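Local coordinates for protein alanine racemase (Enterococcus faecalis, PDB 3E6E) that belongs to the alanine racemase family, joining a TIM-barrel domain to a mainly beta domain, and binds the ligand DCS as a two-subunit assembly, at residues A[47-52]-A[71-76]; A[247-252]-A[360-365]; A[280-285]-A[329-334]; A[288-293]-A[306-311]. The protein carries 1 engineered substitution. All coordinates share one frame; numbering follows the deposited sequence.

Interaction 1: residues A[47-52]-A[71-76]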
loop_
_atom_site.group_PDB
_atom_site.type_symbol
_atom_site.label_atom_id
_atom_site.label_comp_id
_atom_site.label_asym_id
_atom_site.label_seq_id
_atom_site.Cartn_x
_atom_site.Cartn_y
_atom_site.Cartn_z
ATOM N N GLY A 47 -1.026 10.514 7.975
ATOM C CA GLY A 47 -2.012 11.520 7.611
ATOM C C GLY A 47 -1.341 12.880 7.469
ATOM O O GLY A 47 -0.901 13.477 8.459
ATOM N N ALA A 48 -1.272 13.366 6.229
ATOM C CA ALA A 48 -0.632 14.646 5.901
ATOM C C ALA A 48 -1.153 15.879 6.636
ATOM O O ALA A 48 -0.408 16.536 7.363
ATOM C CB ALA A 48 -0.710 14.882 4.413
ATOM N N VAL A 49 -2.425 16.196 6.461
ATOM C CA VAL A 49 -2.956 17.379 7.102
ATOM C C VAL A 49 -2.905 17.368 8.623
ATOM O O VAL A 49 -2.510 18.355 9.234
ATOM C CB VAL A 49 -4.392 17.659 6.640
ATOM C CG1 VAL A 49 -4.959 18.855 7.396
ATOM C CG2 VAL A 49 -4.407 17.936 5.145
ATOM N N GLU A 50 -3.288 16.270 9.257
ATOM C CA GLU A 50 -3.267 16.237 10.716
ATOM C C GLU A 50 -1.862 16.111 11.274
ATOM O O GLU A 50 -1.638 16.421 12.445
ATOM C CB GLU A 50 -4.155 15.112 11.251
ATOM C CG GLU A 50 -4.052 13.835 10.481
ATOM C CD GLU A 50 -4.844 13.864 9.187
ATOM O OE1 GLU A 50 -4.224 13.869 8.099
ATOM O OE2 GLU A 50 -6.095 13.881 9.267
ATOM N N SER A 51 -0.920 15.648 10.446
ATOM C CA SER A 51 0.481 15.528 10.867
ATOM C C SER A 51 1.040 16.944 10.831
ATOM O O SER A 51 1.611 17.434 11.801
ATOM C CB SER A 51 1.285 14.663 9.890
ATOM O OG SER A 51 0.984 13.282 9.982
ATOM N N ALA A 52 0.858 17.592 9.687
ATOM C CA ALA A 52 1.314 18.956 9.478
ATOM C C ALA A 52 0.885 19.878 10.627
ATOM O O ALA A 52 1.707 20.528 11.269
ATOM C CB ALA A 52 0.759 19.473 8.157
ATOM N N ALA A 71 0.722 19.256 -2.197
ATOM C CA ALA A 71 0.833 20.684 -1.885
ATOM C C ALA A 71 -0.533 21.367 -1.883
ATOM O O ALA A 71 -0.898 22.051 -0.930
ATOM C CB ALA A 71 1.759 21.365 -2.901
ATOM N N ILE A 72 -1.288 21.185 -2.955
ATOM C CA ILE A 72 -2.595 21.809 -3.028
ATOM C C ILE A 72 -3.465 21.374 -1.851
ATOM O O ILE A 72 -4.210 22.180 -1.295
ATOM C CB ILE A 72 -3.266 21.505 -4.395
ATOM C CG1 ILE A 72 -2.465 22.214 -5.499
ATOM C CG2 ILE A 72 -4.716 21.964 -4.407
ATOM C CD1 ILE A 72 -2.983 22.023 -6.878
ATOM N N GLU A 73 -3.353 20.117 -1.441
ATOM C CA GLU A 73 -4.142 19.656 -0.317
ATOM C C GLU A 73 -3.823 20.565 0.857
ATOM O O GLU A 73 -4.732 21.088 1.509
ATOM C CB GLU A 73 -3.813 18.201 0.031
ATOM C CG GLU A 73 -4.411 17.740 1.365
ATOM C CD GLU A 73 -4.408 16.228 1.546
ATOM O OE1 GLU A 73 -5.356 15.570 1.064
ATOM O OE2 GLU A 73 -3.459 15.699 2.166
ATOM N N LEU A 74 -2.537 20.787 1.114
ATOM C CA LEU A 74 -2.149 21.650 2.229
ATOM C C LEU A 74 -2.770 23.042 2.144
ATOM O O LEU A 74 -3.167 23.625 3.161
ATOM C CB LEU A 74 -0.631 21.781 2.311
ATOM C CG LEU A 74 0.092 20.502 2.722
ATOM C CD1 LEU A 74 1.587 20.762 2.855
ATOM C CD2 LEU A 74 -0.485 20.011 4.044
ATOM N N ARG A 75 -2.854 23.577 0.934
ATOM C CA ARG A 75 -3.432 24.892 0.771
ATOM C C ARG A 75 -4.922 24.847 1.061
ATOM O O ARG A 75 -5.422 25.625 1.878
ATOM C CB ARG A 75 -3.180 25.433 -0.640
ATOM C CG ARG A 75 -1.766 25.973 -0.873
ATOM C CD ARG A 75 -1.209 26.698 0.348
ATOM N NE ARG A 75 -0.135 27.621 -0.017
ATOM C CZ ARG A 75 0.793 28.079 0.820
ATOM N NH1 ARG A 75 0.801 27.697 2.096
ATOM N NH2 ARG A 75 1.703 28.940 0.383
ATOM N N GLU A 76 -5.624 23.932 0.395
ATOM C CA GLU A 76 -7.060 23.788 0.591
ATOM C C GLU A 76 -7.408 23.533 2.052
ATOM O O GLU A 76 -8.515 23.827 2.496
ATOM C CB GLU A 76 -7.598 22.650 -0.278
ATOM C CG GLU A 76 -7.851 23.047 -1.726
ATOM C CD GLU A 76 -8.138 21.859 -2.626
ATOM O OE1 GLU A 76 -8.260 22.063 -3.855
ATOM O OE2 GLU A 76 -8.240 20.720 -2.112
#

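Interaction 2: residues A[247-252]-A[360-365]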
loop_
_atom_site.group_PDB
_atom_site.type_symbol
_atom_site.label_atom_id
_atom_site.label_comp_id
_atom_site.label_asym_id
_atom_site.label_seq_id
_atom_site.Cartn_x
_atom_site.Cartn_y
_atom_site.Cartn_z
ATOM N N LEU A 247 2.645 6.298 15.580
ATOM C CA LEU A 247 1.839 5.294 14.895
ATOM C C LEU A 247 1.485 4.159 15.844
ATOM O O LEU A 247 2.260 3.829 16.735
ATOM C CB LEU A 247 2.632 4.734 13.714
ATOM C CG LEU A 247 1.987 3.977 12.559
ATOM C CD1 LEU A 247 0.987 2.965 13.074
ATOM C CD2 LEU A 247 1.338 4.953 11.621
ATOM N N ARG A 248 0.315 3.560 15.627
ATOM C CA ARG A 248 -0.188 2.441 16.429
ATOM C C ARG A 248 -1.179 1.655 15.567
ATOM O O ARG A 248 -1.980 2.240 14.828
ATOM C CB ARG A 248 -0.875 2.973 17.682
ATOM C CG ARG A 248 -0.797 2.048 18.852
ATOM C CD ARG A 248 -1.284 2.725 20.126
ATOM N NE ARG A 248 -1.236 1.778 21.238
ATOM C CZ ARG A 248 -2.036 0.719 21.368
ATOM N NH1 ARG A 248 -2.969 0.469 20.463
ATOM N NH2 ARG A 248 -1.874 -0.112 22.388
ATOM N N LEU A 249 -1.130 0.332 15.648
ATOM C CA LEU A 249 -2.021 -0.487 14.827
ATOM C C LEU A 249 -2.710 -1.596 15.604
ATOM O O LEU A 249 -2.048 -2.433 16.235
ATOM C CB LEU A 249 -1.227 -1.094 13.680
ATOM C CG LEU A 249 -1.901 -2.113 12.775
ATOM C CD1 LEU A 249 -3.009 -1.464 11.941
ATOM C CD2 LEU A 249 -0.837 -2.689 11.867
ATOM N N THR A 250 -4.040 -1.617 15.543
ATOM C CA THR A 250 -4.819 -2.629 16.254
ATOM C C THR A 250 -5.901 -3.246 15.396
ATOM O O THR A 250 -6.200 -2.784 14.291
ATOM C CB THR A 250 -5.534 -2.042 17.493
ATOM O OG1 THR A 250 -6.253 -0.863 17.103
ATOM C CG2 THR A 250 -4.550 -1.723 18.614
ATOM N N SER A 251 -6.492 -4.305 15.930
ATOM C CA SER A 251 -7.588 -4.999 15.273
ATOM C C SER A 251 -8.191 -5.848 16.375
ATOM O O SER A 251 -7.983 -5.559 17.558
ATOM C CB SER A 251 -7.074 -5.888 14.142
ATOM O OG SER A 251 -8.150 -6.365 13.348
ATOM N N GLU A 252 -8.938 -6.883 16.013
ATOM C CA GLU A 252 -9.515 -7.754 17.033
ATOM C C GLU A 252 -9.968 -9.093 16.483
ATOM O O GLU A 252 -10.283 -9.224 15.302
ATOM C CB GLU A 252 -10.685 -7.054 17.748
ATOM C CG GLU A 252 -11.958 -6.909 16.940
ATOM C CD GLU A 252 -12.995 -6.035 17.645
ATOM O OE1 GLU A 252 -14.197 -6.104 17.292
ATOM O OE2 GLU A 252 -12.603 -5.270 18.551
ATOM N N CYS A 360 4.390 3.655 4.954
ATOM C CA CYS A 360 3.775 4.097 3.704
ATOM C C CYS A 360 3.004 2.978 3.011
ATOM O O CYS A 360 2.260 3.226 2.058
ATOM C CB CYS A 360 4.834 4.626 2.730
ATOM S SG CYS A 360 5.886 5.939 3.379
ATOM N N THR A 361 3.183 1.745 3.468
ATOM C CA THR A 361 2.492 0.646 2.819
ATOM C C THR A 361 1.098 0.435 3.383
ATOM O O THR A 361 0.214 -0.025 2.663
ATOM C CB THR A 361 3.321 -0.668 2.874
ATOM O OG1 THR A 361 4.519 -0.511 2.094
ATOM C CG2 THR A 361 2.525 -1.820 2.287
ATOM N N PHE A 362 0.890 0.784 4.654
ATOM C CA PHE A 362 -0.440 0.648 5.253
ATOM C C PHE A 362 -1.436 1.310 4.297
ATOM O O PHE A 362 -1.312 2.488 3.974
ATOM C CB PHE A 362 -0.477 1.317 6.637
ATOM C CG PHE A 362 0.282 0.557 7.696
ATOM C CD1 PHE A 362 0.949 1.227 8.710
ATOM C CD2 PHE A 362 0.351 -0.830 7.657
ATOM C CE1 PHE A 362 1.684 0.527 9.672
ATOM C CE2 PHE A 362 1.083 -1.540 8.615
ATOM C CZ PHE A 362 1.752 -0.861 9.624
ATOM N N SER A 363 -2.410 0.530 3.840
ATOM C CA SER A 363 -3.421 0.976 2.883
ATOM C C SER A 363 -4.380 2.072 3.331
ATOM O O SER A 363 -4.520 2.353 4.513
ATOM C CB SER A 363 -4.231 -0.231 2.411
ATOM O OG SER A 363 -5.226 0.151 1.477
ATOM N N GLN A 364 -5.043 2.683 2.356
ATOM C CA GLN A 364 -6.004 3.749 2.602
ATOM C C GLN A 364 -7.209 3.174 3.337
ATOM O O GLN A 364 -7.807 3.832 4.193
ATOM C CB GLN A 364 -6.482 4.347 1.267
ATOM C CG GLN A 364 -7.520 5.479 1.414
ATOM C CD GLN A 364 -8.545 5.547 0.270
ATOM O OE1 GLN A 364 -8.234 5.259 -0.887
ATOM N NE2 GLN A 364 -9.766 5.952 0.599
ATOM N N ARG A 365 -7.564 1.941 2.979
ATOM C CA ARG A 365 -8.714 1.270 3.569
ATOM C C ARG A 365 -8.680 1.173 5.085
ATOM O O ARG A 365 -9.719 0.961 5.718
ATOM C CB ARG A 365 -8.900 -0.126 2.959
ATOM C CG ARG A 365 -7.619 -0.904 2.691
ATOM C CD ARG A 365 -7.927 -2.239 2.007
ATOM N NE ARG A 365 -8.087 -3.309 2.989
ATOM C CZ ARG A 365 -8.810 -4.403 2.796
ATOM N NH1 ARG A 365 -9.457 -4.584 1.653
ATOM N NH2 ARG A 365 -8.882 -5.315 3.754
#

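Interaction 3: residues A[280-285]-A[329-334]. Engineered in segment 329-334: P329 (natural residue Ser).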
loop_
_atom_site.group_PDB
_atom_site.type_symbol
_atom_site.label_atom_id
_atom_site.label_comp_id
_atom_site.label_asym_id
_atom_site.label_seq_id
_atom_site.Cartn_x
_atom_site.Cartn_y
_atom_site.Cartn_z
ATOM N N GLY A 280 -6.933 -18.078 16.251
ATOM C CA GLY A 280 -7.730 -16.866 16.136
ATOM C C GLY A 280 -7.613 -16.310 14.732
ATOM O O GLY A 280 -6.603 -16.531 14.058
ATOM N N THR A 281 -8.638 -15.603 14.268
ATOM C CA THR A 281 -8.603 -15.031 12.930
ATOM C C THR A 281 -8.788 -13.531 13.053
ATOM O O THR A 281 -9.734 -13.058 13.675
ATOM C CB THR A 281 -9.711 -15.619 12.023
ATOM O OG1 THR A 281 -9.521 -17.027 11.892
ATOM C CG2 THR A 281 -9.650 -15.016 10.629
ATOM N N VAL A 282 -7.861 -12.793 12.452
ATOM C CA VAL A 282 -7.867 -11.337 12.491
ATOM C C VAL A 282 -8.115 -10.734 11.102
ATOM O O VAL A 282 -7.439 -11.092 10.132
ATOM C CB VAL A 282 -6.522 -10.831 13.036
ATOM C CG1 VAL A 282 -6.553 -9.320 13.176
ATOM C CG2 VAL A 282 -6.220 -11.500 14.373
ATOM N N PRO A 283 -9.080 -9.806 10.997
ATOM C CA PRO A 283 -9.459 -9.130 9.751
ATOM C C PRO A 283 -8.488 -8.079 9.183
ATOM O O PRO A 283 -8.872 -6.937 8.889
ATOM C CB PRO A 283 -10.838 -8.552 10.083
ATOM C CG PRO A 283 -10.719 -8.241 11.521
ATOM C CD PRO A 283 -10.024 -9.466 12.074
ATOM N N ILE A 284 -7.232 -8.485 9.014
ATOM C CA ILE A 284 -6.201 -7.619 8.457
ATOM C C ILE A 284 -5.307 -8.498 7.605
ATOM O O ILE A 284 -4.851 -9.550 8.058
ATOM C CB ILE A 284 -5.367 -6.935 9.566
ATOM C CG1 ILE A 284 -4.380 -5.949 8.944
ATOM C CG2 ILE A 284 -4.642 -7.979 10.404
ATOM C CD1 ILE A 284 -3.513 -5.228 9.979
ATOM N N GLY A 285 -5.066 -8.071 6.367
ATOM C CA GLY A 285 -4.246 -8.859 5.455
ATOM C C GLY A 285 -3.265 -8.052 4.637
ATOM O O GLY A 285 -3.076 -6.867 4.886
ATOM N N PRO A 329 -11.553 -9.739 21.845
ATOM C CA PRO A 329 -10.401 -9.123 22.511
ATOM C C PRO A 329 -9.590 -8.302 21.497
ATOM O O PRO A 329 -9.525 -8.659 20.315
ATOM C CB PRO A 329 -9.619 -10.327 23.033
ATOM C CG PRO A 329 -10.676 -11.355 23.260
ATOM C CD PRO A 329 -11.542 -11.200 22.031
ATOM N N VAL A 330 -8.976 -7.210 21.949
ATOM C CA VAL A 330 -8.186 -6.365 21.047
ATOM C C VAL A 330 -6.882 -7.005 20.592
ATOM O O VAL A 330 -6.118 -7.541 21.398
ATOM C CB VAL A 330 -7.823 -5.008 21.690
ATOM C CG1 VAL A 330 -6.902 -4.222 20.751
ATOM C CG2 VAL A 330 -9.084 -4.211 21.982
ATOM N N VAL A 331 -6.633 -6.954 19.292
ATOM C CA VAL A 331 -5.405 -7.499 18.764
ATOM C C VAL A 331 -4.465 -6.346 18.481
ATOM O O VAL A 331 -4.760 -5.465 17.662
ATOM C CB VAL A 331 -5.637 -8.286 17.473
ATOM C CG1 VAL A 331 -4.294 -8.620 16.818
ATOM C CG2 VAL A 331 -6.402 -9.574 17.790
ATOM N N THR A 332 -3.332 -6.352 19.171
ATOM C CA THR A 332 -2.340 -5.311 19.004
ATOM C C THR A 332 -1.185 -5.728 18.089
ATOM O O THR A 332 -0.354 -6.563 18.455
ATOM C CB THR A 332 -1.785 -4.904 20.359
ATOM O OG1 THR A 332 -2.878 -4.578 21.234
ATOM C CG2 THR A 332 -0.858 -3.699 20.207
ATOM N N LEU A 333 -1.139 -5.144 16.896
ATOM C CA LEU A 333 -0.080 -5.451 15.948
ATOM C C LEU A 333 1.113 -4.500 16.095
ATOM O O LEU A 333 2.269 -4.918 15.988
ATOM C CB LEU A 333 -0.620 -5.416 14.515
ATOM C CG LEU A 333 -1.614 -6.535 14.148
ATOM C CD1 LEU A 333 -2.990 -6.229 14.709
ATOM C CD2 LEU A 333 -1.698 -6.670 12.651
ATOM N N VAL A 334 0.841 -3.224 16.342
ATOM C CA VAL A 334 1.906 -2.245 16.515
ATOM C C VAL A 334 1.580 -1.386 17.731
ATOM O O VAL A 334 0.588 -0.666 17.741
ATOM C CB VAL A 334 2.043 -1.352 15.256
ATOM C CG1 VAL A 334 3.121 -0.311 15.471
ATOM C CG2 VAL A 334 2.372 -2.209 14.051
#

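Interaction 4: residues A[288-293]-A[306-311]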
loop_
_atom_site.group_PDB
_atom_site.type_symbol
_atom_site.label_atom_id
_atom_site.label_comp_id
_atom_site.label_asym_id
_atom_site.label_seq_id
_atom_site.Cartn_x
_atom_site.Cartn_y
_atom_site.Cartn_z
ATOM N N ASP A 288 -3.966 -4.683 3.309
ATOM C CA ASP A 288 -3.930 -3.596 4.275
ATOM C C ASP A 288 -2.492 -3.120 4.394
ATOM O O ASP A 288 -2.222 -2.016 4.899
ATOM C CB ASP A 288 -4.381 -4.090 5.654
ATOM C CG ASP A 288 -5.849 -4.425 5.708
ATOM O OD1 ASP A 288 -6.211 -5.234 6.582
ATOM O OD2 ASP A 288 -6.645 -3.881 4.907
ATOM N N GLY A 289 -1.580 -3.986 3.951
ATOM C CA GLY A 289 -0.163 -3.693 4.026
ATOM C C GLY A 289 0.527 -4.550 5.073
ATOM O O GLY A 289 1.640 -4.251 5.504
ATOM N N TRP A 290 -0.159 -5.606 5.503
ATOM C CA TRP A 290 0.379 -6.555 6.485
ATOM C C TRP A 290 0.883 -7.673 5.568
ATOM O O TRP A 290 0.282 -8.732 5.463
ATOM C CB TRP A 290 -0.760 -7.037 7.394
ATOM C CG TRP A 290 -0.335 -7.772 8.618
ATOM C CD1 TRP A 290 -0.508 -9.100 8.874
ATOM C CD2 TRP A 290 0.346 -7.225 9.764
ATOM N NE1 TRP A 290 0.023 -9.418 10.107
ATOM C CE2 TRP A 290 0.554 -8.288 10.673
ATOM C CE3 TRP A 290 0.802 -5.946 10.106
ATOM C CZ2 TRP A 290 1.198 -8.108 11.901
ATOM C CZ3 TRP A 290 1.446 -5.769 11.331
ATOM C CH2 TRP A 290 1.637 -6.847 12.211
ATOM N N LEU A 291 1.988 -7.391 4.885
ATOM C CA LEU A 291 2.594 -8.292 3.919
ATOM C C LEU A 291 2.804 -9.748 4.325
ATOM O O LEU A 291 3.144 -10.061 5.466
ATOM C CB LEU A 291 3.924 -7.701 3.439
ATOM C CG LEU A 291 3.903 -6.278 2.867
ATOM C CD1 LEU A 291 5.207 -6.045 2.119
ATOM C CD2 LEU A 291 2.720 -6.083 1.917
ATOM N N ARG A 292 2.632 -10.625 3.343
ATOM C CA ARG A 292 2.764 -12.057 3.522
ATOM C C ARG A 292 4.003 -12.488 4.290
ATOM O O ARG A 292 3.987 -13.510 4.975
ATOM C CB ARG A 292 2.694 -12.745 2.152
ATOM C CG ARG A 292 1.300 -12.608 1.511
ATOM C CD ARG A 292 1.229 -13.000 0.042
ATOM N NE ARG A 292 1.267 -14.441 -0.157
ATOM C CZ ARG A 292 2.355 -15.127 -0.500
ATOM N NH1 ARG A 292 3.506 -14.492 -0.691
ATOM N NH2 ARG A 292 2.293 -16.450 -0.648
ATOM N N HIS A 293 5.082 -11.724 4.212
ATOM C CA HIS A 293 6.268 -12.135 4.951
ATOM C C HIS A 293 6.201 -11.864 6.433
ATOM O O HIS A 293 7.216 -11.933 7.124
ATOM C CB HIS A 293 7.514 -11.487 4.390
ATOM C CG HIS A 293 8.028 -12.155 3.161
ATOM N ND1 HIS A 293 7.507 -11.910 1.911
ATOM C CD2 HIS A 293 9.005 -13.075 2.996
ATOM C CE1 HIS A 293 8.147 -12.651 1.025
ATOM N NE2 HIS A 293 9.059 -13.367 1.657
ATOM N N CYS A 306 1.370 -13.774 20.244
ATOM C CA CYS A 306 0.684 -14.768 19.425
ATOM C C CYS A 306 1.314 -14.841 18.042
ATOM O O CYS A 306 1.362 -13.851 17.311
ATOM C CB CYS A 306 -0.800 -14.428 19.281
ATOM S SG CYS A 306 -1.696 -14.377 20.846
ATOM N N GLU A 307 1.777 -16.033 17.683
ATOM C CA GLU A 307 2.429 -16.247 16.407
ATOM C C GLU A 307 1.470 -16.354 15.237
ATOM O O GLU A 307 0.444 -17.028 15.317
ATOM C CB GLU A 307 3.281 -17.508 16.472
ATOM C CG GLU A 307 4.002 -17.820 15.184
ATOM C CD GLU A 307 4.716 -19.152 15.233
ATOM O OE1 GLU A 307 5.384 -19.440 16.250
ATOM O OE2 GLU A 307 4.614 -19.912 14.251
ATOM N N ILE A 308 1.809 -15.678 14.147
ATOM C CA ILE A 308 0.999 -15.739 12.948
ATOM C C ILE A 308 1.338 -17.069 12.276
ATOM O O ILE A 308 2.484 -17.322 11.915
ATOM C CB ILE A 308 1.316 -14.553 12.018
ATOM C CG1 ILE A 308 0.762 -13.268 12.650
ATOM C CG2 ILE A 308 0.734 -14.788 10.631
ATOM C CD1 ILE A 308 0.925 -12.002 11.810
ATOM N N VAL A 309 0.345 -17.937 12.139
ATOM C CA VAL A 309 0.587 -19.236 11.529
ATOM C C VAL A 309 -0.135 -19.336 10.206
ATOM O O VAL A 309 -1.178 -18.717 10.010
ATOM C CB VAL A 309 0.163 -20.387 12.477
ATOM C CG1 VAL A 309 0.963 -20.293 13.776
ATOM C CG2 VAL A 309 -1.345 -20.337 12.753
ATOM N N GLY A 310 0.421 -20.108 9.287
ATOM C CA GLY A 310 -0.189 -20.214 7.977
ATOM C C GLY A 310 0.108 -18.955 7.175
ATOM O O GLY A 310 0.684 -17.990 7.686
ATOM N N ARG A 311 -0.277 -18.953 5.908
ATOM C CA ARG A 311 -0.041 -17.783 5.081
ATOM C C ARG A 311 -0.982 -16.654 5.438
ATOM O O ARG A 311 -2.124 -16.878 5.852
ATOM C CB ARG A 311 -0.199 -18.123 3.604
ATOM C CG ARG A 311 0.978 -18.896 3.036
ATOM C CD ARG A 311 2.144 -17.967 2.691
ATOM N NE ARG A 311 3.171 -18.661 1.917
ATOM C CZ ARG A 311 4.098 -19.468 2.429
ATOM N NH1 ARG A 311 4.152 -19.691 3.737
ATOM N NH2 ARG A 311 4.957 -20.075 1.618
#

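Interaction 1: residues A[47-52]-A[71-76]
A48 opens the contact with its methyl group: CB points at the opposite helix and lies 3.6 Å from OE2 of E73. It stands in the first turn of helix 48-56, behind an N-cap, G47, whose backbone angles suit a glycine, and its own N is hydrogen-bonded to OD1 of N42. At V49 the E73 chain is met by CG2, which is as near CG of E73 as its carboxylate oxygen OE2, 3.8 Å from each. CG1 of V49 lies opposite the backbone N (chi1 176°), which leaves CG2 to make this touch, the two side chains lying obliquely across one another. Because E73 is stretched out beyond CG, its aliphatic part covers V49 while its carboxylate arrives beside the start of helix 48-56, where the helix dipole may ease its negative charge. E50 contributes a like charge at longer range, OE1 of E50 being 6.3 Å from OE2 of E73. One turn further on, the CB of A52 meets CD2 of L74 at 4.3 Å, a looser apolar touch. No hydrogen bond joins the segments, whose axes pass 10.4 Å apart at a crossing angle of -63°. Both helices lie against the parallel sheet of the TIM barrel: A52 and L74 share F63 of strand 62-65, L74 also reaches I83 of strand 83-85, and E73 packs on V2 of the second subunit.

Interaction 2: residues A[247-252]-A[360-365]
L249 and F362 carry the larger part of a wholly apolar contact, with L247 adding a second leucine to the same aromatic ring. The side chains of L249 and F362 approach from opposite directions, and CD2 of L249 comes obliquely to the ring, equally near CZ and CE2 of F362, 3.9 Å from each. L249 places its CG opposite the backbone N (chi1 173°), an orientation that carries the branch toward the ring. L247, two residues earlier and so on the same side of the chain, brings CD1 to 4.2 Å from CE1 of F362, and this methyl group too meets the ring obliquely.

Hydrogen bonds and charge pairs across the segments are absent; several polar groups have partners elsewhere. The carbonyl O of F362 accepts a bond from NH2 of R368. R365 forms salt bridges to D288 and to D315, a residue of a ligand pocket, and a further one to E70 of the second subunit.

L11 of strand 10-12 touches L247, L249 and F362 alike, so the ring and both leucines share a small hydrophobic cluster where strand 249-259 meets the chain leaving helix 355-361. The chemistry implies a join that rests on shape and the exclusion of water, without a directional bond between the segments, whereas R365, farther along the chain from F362, is held by charged partners outside this contact and connects the region to the dimer interface.

Interaction 3: residues A[280-285]-A[329-334]
The carbonyl O of V282 receives the backbone N of I284 at 2.8 Å, closing an inverse gamma turn centred on P283. That turn ends strand 277-282 in the curled sheet of the C-terminal domain, where the strand pairings run round into a closed, barrel-like ring. Strands 277-282 and 330-332 both pair with strand 249-259 in this ring, and side chains from these strands and the residues that follow them meet inside it, without a hydrogen bond between the segments.

Two pairs make the contact. V282 and V331 reach toward each other tip to tip, with CG2 of V282 lying 3.9 Å from CG2 of V331. In the second pair, I284 with L333, I284 lies just past the turn, which lets the chain change course yet still direct this side chain at the other segment. L333 sits where segment 329-334 turns a corner: L333 and V334 both face L249, forming a classic beta bulge.

W290 touches both I284 and L333, and V299 of strand 298-301 touches V331 and L333, so the four side chains belong to a larger hydrophobic interior. OG1 of T281 is hydrogen-bonded to the carbonyl O of R139 of the second subunit. I284 is fully extended, with chi1 -175° and chi2 180°, and its terminal CD1 therefore reaches CD2 of L333 at 3.5 Å, while the branch methyl CG2 of I284 lies 3.9 Å from the same CD2.

Interaction 4: residues A[288-293]-A[306-311]
W290 and I308 form an apolar, edge-on contact between the loop after strand 277-282 and strand 304-309, and R292 and R311 add a close pair of like charges nearer the ligand. The indole receives the isoleucine at its edge, in the ring plane: CD1 of I308 lies 3.2 Å from NE1 of W290, a tight approach, and 3.9 Å from its CE2. W290 sets its CG opposite the backbone N (chi1 -167°), which carries the ring toward strand 304-309; V299 of strand 298-301 and C317 of strand 317-321 also touch it.

Both arginine chains are bent, R292 at chi3 and R311 at chi2, and their ends come together with NH2 of R292 3.5 Å from NE of R311. NH2 stands at the edge of the R311 guanidinium, near its plane, and the two planes are turned 82° apart. Two donors face each other here, so no hydrogen bond forms.

The side chain of R292 lies about 7 Å from the bound DCS and touches Y286, a residue of its pocket. Its backbone N is hydrogen-bonded to E357 of the second subunit, whose carboxylate may partly offset the charge. Apolar cohesion thus comes mainly at the indole edge, beside an arginine pair that probably makes the spot locally positive.

Overall arrangement
Interaction 1 stands apart, joining two helices of the TIM-barrel domain about 19 Å, centre to centre, from interaction 2 and farther from the others. Interactions 2, 3 and 4 share one mixed sheet and touch: strand 249-259 pairs with strand 330-332, the S251 O to V331 N distance being 2.6 Å, and W290 packs against both L249 and L333, so it links the apolar parts of interactions 2 and 3. Interactions 2 and 3 are buried and purely hydrophobic; interaction 1 is buried too but admits a carboxylate among its apolar groups. Interaction 4 is partly buried, with a hydrophobic half inside and an arginine pair of which R292 reaches toward the ligand and the second subunit.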